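Local coordinates for protein acetyl-CoA C-acetyltransferase (Syntrophomonas wolfei subsp. wolfei, PDB 7N7Z) that probably joins two acetyl-CoA molecules into acetoacetyl-CoA and free CoA, or runs the reverse cleavage, as an acetyl-CoA C-acetyltransferase of the thiolase family, at residues Ala14-Gly19 with Val204-Lys209; Ala297-Lys302 with Gly392-Ser397; Ile101-Ile106 with Ala260-Lys265. One frame throughout, in Å; residues are numbered along the deposited sequence.

All three contacts reach the same mixed sheet. Interaction 1 lies at the end of strand 8-20. Interaction 3 uses its neighbour, strand 254-264. Their centres are about 25 Å apart, their nearest atoms about 5 Å. Interaction 2 is on strand 394-400, in the C-terminal thiolase domain. Its centre is about 29 Å from that of interaction 1 and about 20 Å from that of interaction 3. It is closest to the predicted catalytic residues: the A394 side chain is about 5 Å from C388 and about 8 Å from C92. The R15 side chain of interaction 1 is about 12 Å from that of the predicted proton acceptor H358. Interactions 2 and 3 both touch the second subunit.

Interaction 1 of 3, residues Ala14-Gly19 with Val204-Lys209; sequences ARTPIG and VPVVIK
R15 NH1 has two acceptors, D220 OD1 in a salt bridge and the carbonyl of the next residue, T16, while R15 NE makes a second salt bridge, to E202. NH1 approaches along a lone pair of T16 O, in the carbonyl plane and 3.1 Å away, but the bond is bent (138° at the hydrogen). The contact sits where strand 8-20 of the thiolase N-terminal domain breaks, against the run that leads into the small hairpin of strands 206-208 and 215-217. One backbone bond joins the two segments: V204 N gives its hydrogen to R15 O at 2.7 Å, fairly straight at 158°. A CA-H...O contact from T16 CA to V204 O, 3.6 Å, lies next to it. T16 OG1 is also doubly held. It bonds P17 O at 3.1 Å from above the carbonyl plane, and it bonds the backbone N of A257 on the adjacent strand. This leaves the carbon side of T16 to face V206, whose CG2 is 3.6 Å from T16 CB; the two side chains cross obliquely. P17 CD lies 3.5 Å from V204 O and also reaches V206 CG2. A40 touches V204 and L33 touches V206, both from helix 30-45. V204 CG1 takes the crowded position between N and the carbonyl carbon (chi1 55°), and this brings it to 3.4 Å from R15 O.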
# COMPACT_ATOMS: atom_id res chain seq x y z
N ALA B 14 20.93 30.48 8.31
CA ALA B 14 21.55 29.21 8.65
C ALA B 14 21.00 28.13 7.73
O ALA B 14 19.90 28.25 7.18
CB ALA B 14 21.32 28.83 10.11
N ARG B 15 21.79 27.07 7.57
CA ARG B 15 21.35 25.88 6.86
C ARG B 15 22.03 24.67 7.48
O ARG B 15 23.09 24.78 8.10
CB ARG B 15 21.66 25.96 5.36
CG ARG B 15 23.14 25.91 4.99
CD ARG B 15 23.32 25.58 3.51
NE ARG B 15 24.72 25.56 3.10
CZ ARG B 15 25.45 24.46 2.98
NH1 ARG B 15 24.97 23.26 3.27
NH2 ARG B 15 26.71 24.56 2.55
N THR B 16 21.40 23.52 7.32
CA THR B 16 22.03 22.26 7.69
C THR B 16 22.94 21.81 6.56
O THR B 16 22.92 22.38 5.46
CB THR B 16 20.96 21.20 7.97
OG1 THR B 16 20.36 20.78 6.74
CG2 THR B 16 19.88 21.76 8.90
N PRO B 17 23.78 20.81 6.79
CA PRO B 17 24.51 20.20 5.68
C PRO B 17 23.54 19.60 4.67
O PRO B 17 22.39 19.27 4.99
CB PRO B 17 25.36 19.12 6.35
CG PRO B 17 25.46 19.53 7.78
CD PRO B 17 24.15 20.21 8.09
N ILE B 18 24.00 19.47 3.43
CA ILE B 18 23.22 18.85 2.37
C ILE B 18 23.56 17.37 2.36
O ILE B 18 24.65 16.97 1.95
CB ILE B 18 23.49 19.50 1.01
CG1 ILE B 18 23.19 21.00 1.08
CG2 ILE B 18 22.66 18.84 -0.08
CD1 ILE B 18 23.48 21.75 -0.20
N GLY B 19 22.62 16.54 2.83
CA GLY B 19 22.85 15.12 2.95
C GLY B 19 22.52 14.36 1.68
O GLY B 19 21.75 14.81 0.84
N VAL B 204 24.73 24.80 10.30
CA VAL B 204 24.46 24.37 11.66
C VAL B 204 24.41 22.85 11.65
O VAL B 204 23.67 22.27 10.86
CB VAL B 204 23.15 24.95 12.23
CG1 VAL B 204 21.97 24.63 11.32
CG2 VAL B 204 22.90 24.43 13.64
N PRO B 205 25.20 22.16 12.48
CA PRO B 205 25.27 20.70 12.37
C PRO B 205 23.98 20.03 12.81
O PRO B 205 23.20 20.57 13.60
CB PRO B 205 26.43 20.32 13.29
CG PRO B 205 26.53 21.44 14.27
CD PRO B 205 26.06 22.68 13.56
N VAL B 206 23.75 18.83 12.27
CA VAL B 206 22.61 17.99 12.62
C VAL B 206 23.14 16.80 13.40
O VAL B 206 24.04 16.09 12.93
CB VAL B 206 21.84 17.53 11.37
CG1 VAL B 206 20.69 16.62 11.76
CG2 VAL B 206 21.34 18.73 10.59
N VAL B 207 22.58 16.57 14.58
CA VAL B 207 23.05 15.55 15.50
C VAL B 207 22.11 14.36 15.43
O VAL B 207 20.91 14.49 15.70
CB VAL B 207 23.16 16.10 16.93
CG1 VAL B 207 23.46 14.98 17.90
CG2 VAL B 207 24.23 17.17 17.01
N ILE B 208 22.65 13.20 15.08
CA ILE B 208 21.88 11.96 15.02
C ILE B 208 21.98 11.28 16.38
O ILE B 208 23.08 10.94 16.83
CB ILE B 208 22.40 11.03 13.90
CG1 ILE B 208 22.71 11.81 12.62
CG2 ILE B 208 21.39 9.91 13.64
CD1 ILE B 208 21.50 12.18 11.77
N LYS B 209 20.84 11.08 17.03
CA LYS B 209 20.81 10.53 18.39
C LYS B 209 20.69 9.01 18.34
O LYS B 209 19.68 8.41 18.69
CB LYS B 209 19.66 11.15 19.18
CG LYS B 209 19.90 12.60 19.58
CD LYS B 209 20.68 12.70 20.88
CE LYS B 209 20.95 14.15 21.25
NZ LYS B 209 19.70 14.91 21.48

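Interaction 2 of 3, residues Ala297-Lys302 with Gly392-Ser397; sequences AVAMPK and GSAMAS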
# COMPACT_ATOMS: atom_id res chain seq x y z
N ALA B 297 17.58 32.62 -17.29
CA ALA B 297 17.95 33.53 -18.37
C ALA B 297 16.90 34.60 -18.61
O ALA B 297 17.20 35.60 -19.28
CB ALA B 297 18.20 32.74 -19.66
N VAL B 298 15.69 34.42 -18.10
CA VAL B 298 14.65 35.44 -18.20
C VAL B 298 14.36 36.09 -16.86
O VAL B 298 13.91 37.25 -16.83
CB VAL B 298 13.36 34.86 -18.82
CG1 VAL B 298 13.59 34.48 -20.27
CG2 VAL B 298 12.86 33.66 -18.02
N ALA B 299 14.60 35.40 -15.74
CA ALA B 299 14.36 36.00 -14.43
C ALA B 299 15.48 36.95 -14.04
O ALA B 299 15.22 38.03 -13.49
CB ALA B 299 14.21 34.90 -13.38
N MET B 300 16.73 36.58 -14.31
CA MET B 300 17.85 37.43 -13.93
C MET B 300 17.79 38.80 -14.59
O MET B 300 17.92 39.81 -13.89
CB MET B 300 19.17 36.72 -14.24
CG MET B 300 19.47 35.55 -13.32
SD MET B 300 20.79 34.51 -13.96
CE MET B 300 22.23 35.51 -13.60
N PRO B 301 17.60 38.92 -15.91
CA PRO B 301 17.47 40.26 -16.50
C PRO B 301 16.29 41.03 -15.96
O PRO B 301 16.37 42.26 -15.81
CB PRO B 301 17.32 39.98 -18.00
CG PRO B 301 17.82 38.58 -18.20
CD PRO B 301 17.51 37.86 -16.93
N LYS B 302 15.19 40.35 -15.64
CA LYS B 302 13.99 41.04 -15.16
C LYS B 302 14.25 41.70 -13.81
O LYS B 302 14.01 42.90 -13.64
CB LYS B 302 12.82 40.06 -15.07
CG LYS B 302 11.50 40.72 -14.73
CD LYS B 302 10.35 39.74 -14.87
CE LYS B 302 9.21 40.07 -13.92
NZ LYS B 302 8.16 39.03 -13.91
N GLY B 392 8.59 25.88 -15.07
CA GLY B 392 9.04 27.06 -15.78
C GLY B 392 9.18 28.31 -14.94
O GLY B 392 10.11 29.10 -15.15
N SER B 393 8.27 28.51 -13.99
CA SER B 393 8.24 29.75 -13.22
C SER B 393 9.49 29.91 -12.37
O SER B 393 9.51 29.53 -11.19
CB SER B 393 6.99 29.79 -12.33
OG SER B 393 5.81 29.86 -13.12
N ALA B 394 10.54 30.49 -12.95
CA ALA B 394 11.81 30.67 -12.26
C ALA B 394 11.81 31.98 -11.47
O ALA B 394 10.93 32.83 -11.62
CB ALA B 394 12.96 30.65 -13.26
N MET B 395 12.83 32.13 -10.62
CA MET B 395 12.93 33.29 -9.74
C MET B 395 14.36 33.80 -9.71
O MET B 395 15.31 33.08 -10.01
CB MET B 395 12.47 32.94 -8.32
CG MET B 395 10.97 33.03 -8.11
SD MET B 395 10.50 32.73 -6.39
CE MET B 395 10.54 34.40 -5.74
N ALA B 396 14.48 35.07 -9.32
CA ALA B 396 15.77 35.71 -9.11
C ALA B 396 15.60 36.79 -8.06
O ALA B 396 14.51 37.36 -7.91
CB ALA B 396 16.34 36.30 -10.40
N SER B 397 16.67 37.07 -7.32
CA SER B 397 16.62 38.06 -6.26
C SER B 397 17.97 38.75 -6.15
O SER B 397 19.01 38.16 -6.46
CB SER B 397 16.23 37.43 -4.91
OG SER B 397 17.08 36.34 -4.60
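The flat groups in this contact are backbone peptides, and an alanine methyl sits on a face of each. A299 CB stands almost straight above the carbonyl carbon of the M395-A396 peptide, 3.8 Å from M395 C. In return, A396 CB lies over the A299-M300 peptide, 3.7 Å from A299 O. M395 O, at the end of the first peptide, is hydrogen-bonded to S386 OG. The two methyls also touch, with A299 CB 3.9 Å from A396 CB. A394 CB adds a looser contact, 4.4 Å from A299 CB, so the helix methyl rests between two alanines on one side of the strand. Helix 296-307 here packs on strand 394-400 in the C-terminal half of the thiolase fold. The short axes pass 6.9 Å apart and are inclined by 31°. Side chains this small let the helix come so close to the strand. M300 takes a smaller part. Its CG is anti to the carbonyl carbon (chi1 -71°) and lies 4.3 Å from A396 CB, while the rest of the chain leads away. M395 points away from the helix and packs on M96, R97 and E100 of helix 94-107, so that helix lies beyond the strand. Just before the strand, S393 OG is hydrogen-bonded to S83 O of the second subunit.

Interaction 3 of 3, residues Ile101-Ile106 with Ala260-Lys265; sequences IACQNI and AVFMSK
Helix 94-107 packs on strand 254-264 in the N-terminal half of the thiolase fold, and this contact is part of that alpha-beta interface. The short segments run nearly the same way, 20° apart. Two helix side chains do the work, C103 and I106. C103 SG makes a sulfur-aromatic contact with F262. It comes in obliquely, 3.6 Å from F262 CD2. The distance from C103 SG to the centroid of the F262 ring is 4.2 Å. SG is anti to the carbonyl carbon (chi1 -73°), which brings the sulfur to the ring. I106 uses both branches. Its CG1 is anti to the carbonyl carbon and extends to CD1, which lies 3.8 Å from F262 CB and 3.7 Å from F262 C. Its CG2 meets the backbone two residues further on, 3.4 Å from S264 N, and also packs 3.7 Å from S264 CB. An alanine here would lose both branches and would probably loosen the packing of the helix end against F262 and S264. S264 OG is held by the N of K267, so the strand ends in an N-cap for helix 265-270. Q104 OE1 is hydrogen-bonded to K110 of the second subunit. V10 and V116, from the strands flanking 254-264, touch F262. This is the apolar helix-on-sheet packing of the layered alpha-beta thiolase fold.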
# COMPACT_ATOMS: atom_id res chain seq x y z
N ILE B 101 7.21 36.23 -0.19
CA ILE B 101 5.96 36.39 0.54
C ILE B 101 6.20 37.08 1.88
O ILE B 101 5.48 38.01 2.26
CB ILE B 101 5.27 35.03 0.72
CG1 ILE B 101 4.77 34.50 -0.62
CG2 ILE B 101 4.11 35.15 1.71
CD1 ILE B 101 4.48 33.01 -0.63
N ALA B 102 7.22 36.62 2.61
CA ALA B 102 7.53 37.22 3.90
C ALA B 102 8.00 38.66 3.73
O ALA B 102 7.57 39.55 4.48
CB ALA B 102 8.59 36.40 4.62
N CYS B 103 8.89 38.91 2.77
CA CYS B 103 9.43 40.26 2.60
C CYS B 103 8.35 41.24 2.19
O CYS B 103 8.30 42.37 2.70
CB CYS B 103 10.56 40.23 1.58
SG CYS B 103 12.09 39.46 2.19
N GLN B 104 7.46 40.84 1.28
CA GLN B 104 6.39 41.74 0.86
C GLN B 104 5.41 42.00 1.99
O GLN B 104 4.83 43.09 2.07
CB GLN B 104 5.67 41.16 -0.36
CG GLN B 104 6.53 41.17 -1.62
CD GLN B 104 5.81 40.68 -2.86
OE1 GLN B 104 6.25 40.93 -3.98
NE2 GLN B 104 4.70 39.96 -2.67
N ASN B 105 5.21 41.02 2.88
CA ASN B 105 4.44 41.28 4.09
C ASN B 105 5.12 42.35 4.95
O ASN B 105 4.45 43.20 5.53
CB ASN B 105 4.26 39.99 4.89
CG ASN B 105 2.90 39.36 4.68
OD1 ASN B 105 1.87 39.96 4.99
ND2 ASN B 105 2.89 38.14 4.16
N ILE B 106 6.45 42.31 5.02
CA ILE B 106 7.18 43.32 5.78
C ILE B 106 7.16 44.65 5.03
O ILE B 106 7.06 45.72 5.64
CB ILE B 106 8.61 42.84 6.06
CG1 ILE B 106 8.59 41.59 6.93
CG2 ILE B 106 9.43 43.95 6.72
CD1 ILE B 106 9.96 41.05 7.30
N ALA B 260 15.87 31.70 7.68
CA ALA B 260 16.32 33.09 7.70
C ALA B 260 15.31 33.93 8.46
O ALA B 260 14.11 33.65 8.44
CB ALA B 260 16.50 33.63 6.27
N VAL B 261 15.82 34.95 9.14
CA VAL B 261 15.01 35.91 9.88
C VAL B 261 15.06 37.23 9.13
O VAL B 261 16.13 37.84 8.99
CB VAL B 261 15.49 36.08 11.32
CG1 VAL B 261 14.65 37.12 12.05
CG2 VAL B 261 15.45 34.75 12.05
N PHE B 262 13.90 37.68 8.65
CA PHE B 262 13.78 38.93 7.92
C PHE B 262 13.13 39.99 8.80
O PHE B 262 12.37 39.67 9.72
CB PHE B 262 12.97 38.75 6.63
CG PHE B 262 13.59 37.79 5.66
CD1 PHE B 262 13.33 36.43 5.74
CD2 PHE B 262 14.45 38.24 4.68
CE1 PHE B 262 13.90 35.55 4.85
CE2 PHE B 262 15.03 37.36 3.78
CZ PHE B 262 14.76 36.01 3.87
N MET B 263 13.45 41.25 8.53
CA MET B 263 12.96 42.35 9.35
C MET B 263 12.88 43.62 8.52
O MET B 263 13.65 43.82 7.57
CB MET B 263 13.88 42.60 10.55
CG MET B 263 13.68 41.64 11.69
SD MET B 263 14.72 42.06 13.11
CE MET B 263 15.10 40.42 13.72
N SER B 264 11.95 44.48 8.89
CA SER B 264 11.98 45.86 8.41
C SER B 264 13.24 46.53 8.95
O SER B 264 13.66 46.29 10.08
CB SER B 264 10.73 46.61 8.86
OG SER B 264 10.76 46.86 10.26
N LYS B 265 13.85 47.38 8.12
CA LYS B 265 15.05 48.09 8.53
C LYS B 265 14.84 48.79 9.87
O LYS B 265 15.74 48.80 10.72
CB LYS B 265 15.44 49.11 7.46
CG LYS B 265 16.93 49.41 7.38
CD LYS B 265 17.20 50.50 6.35
CE LYS B 265 18.66 50.95 6.35
NZ LYS B 265 19.51 50.06 5.51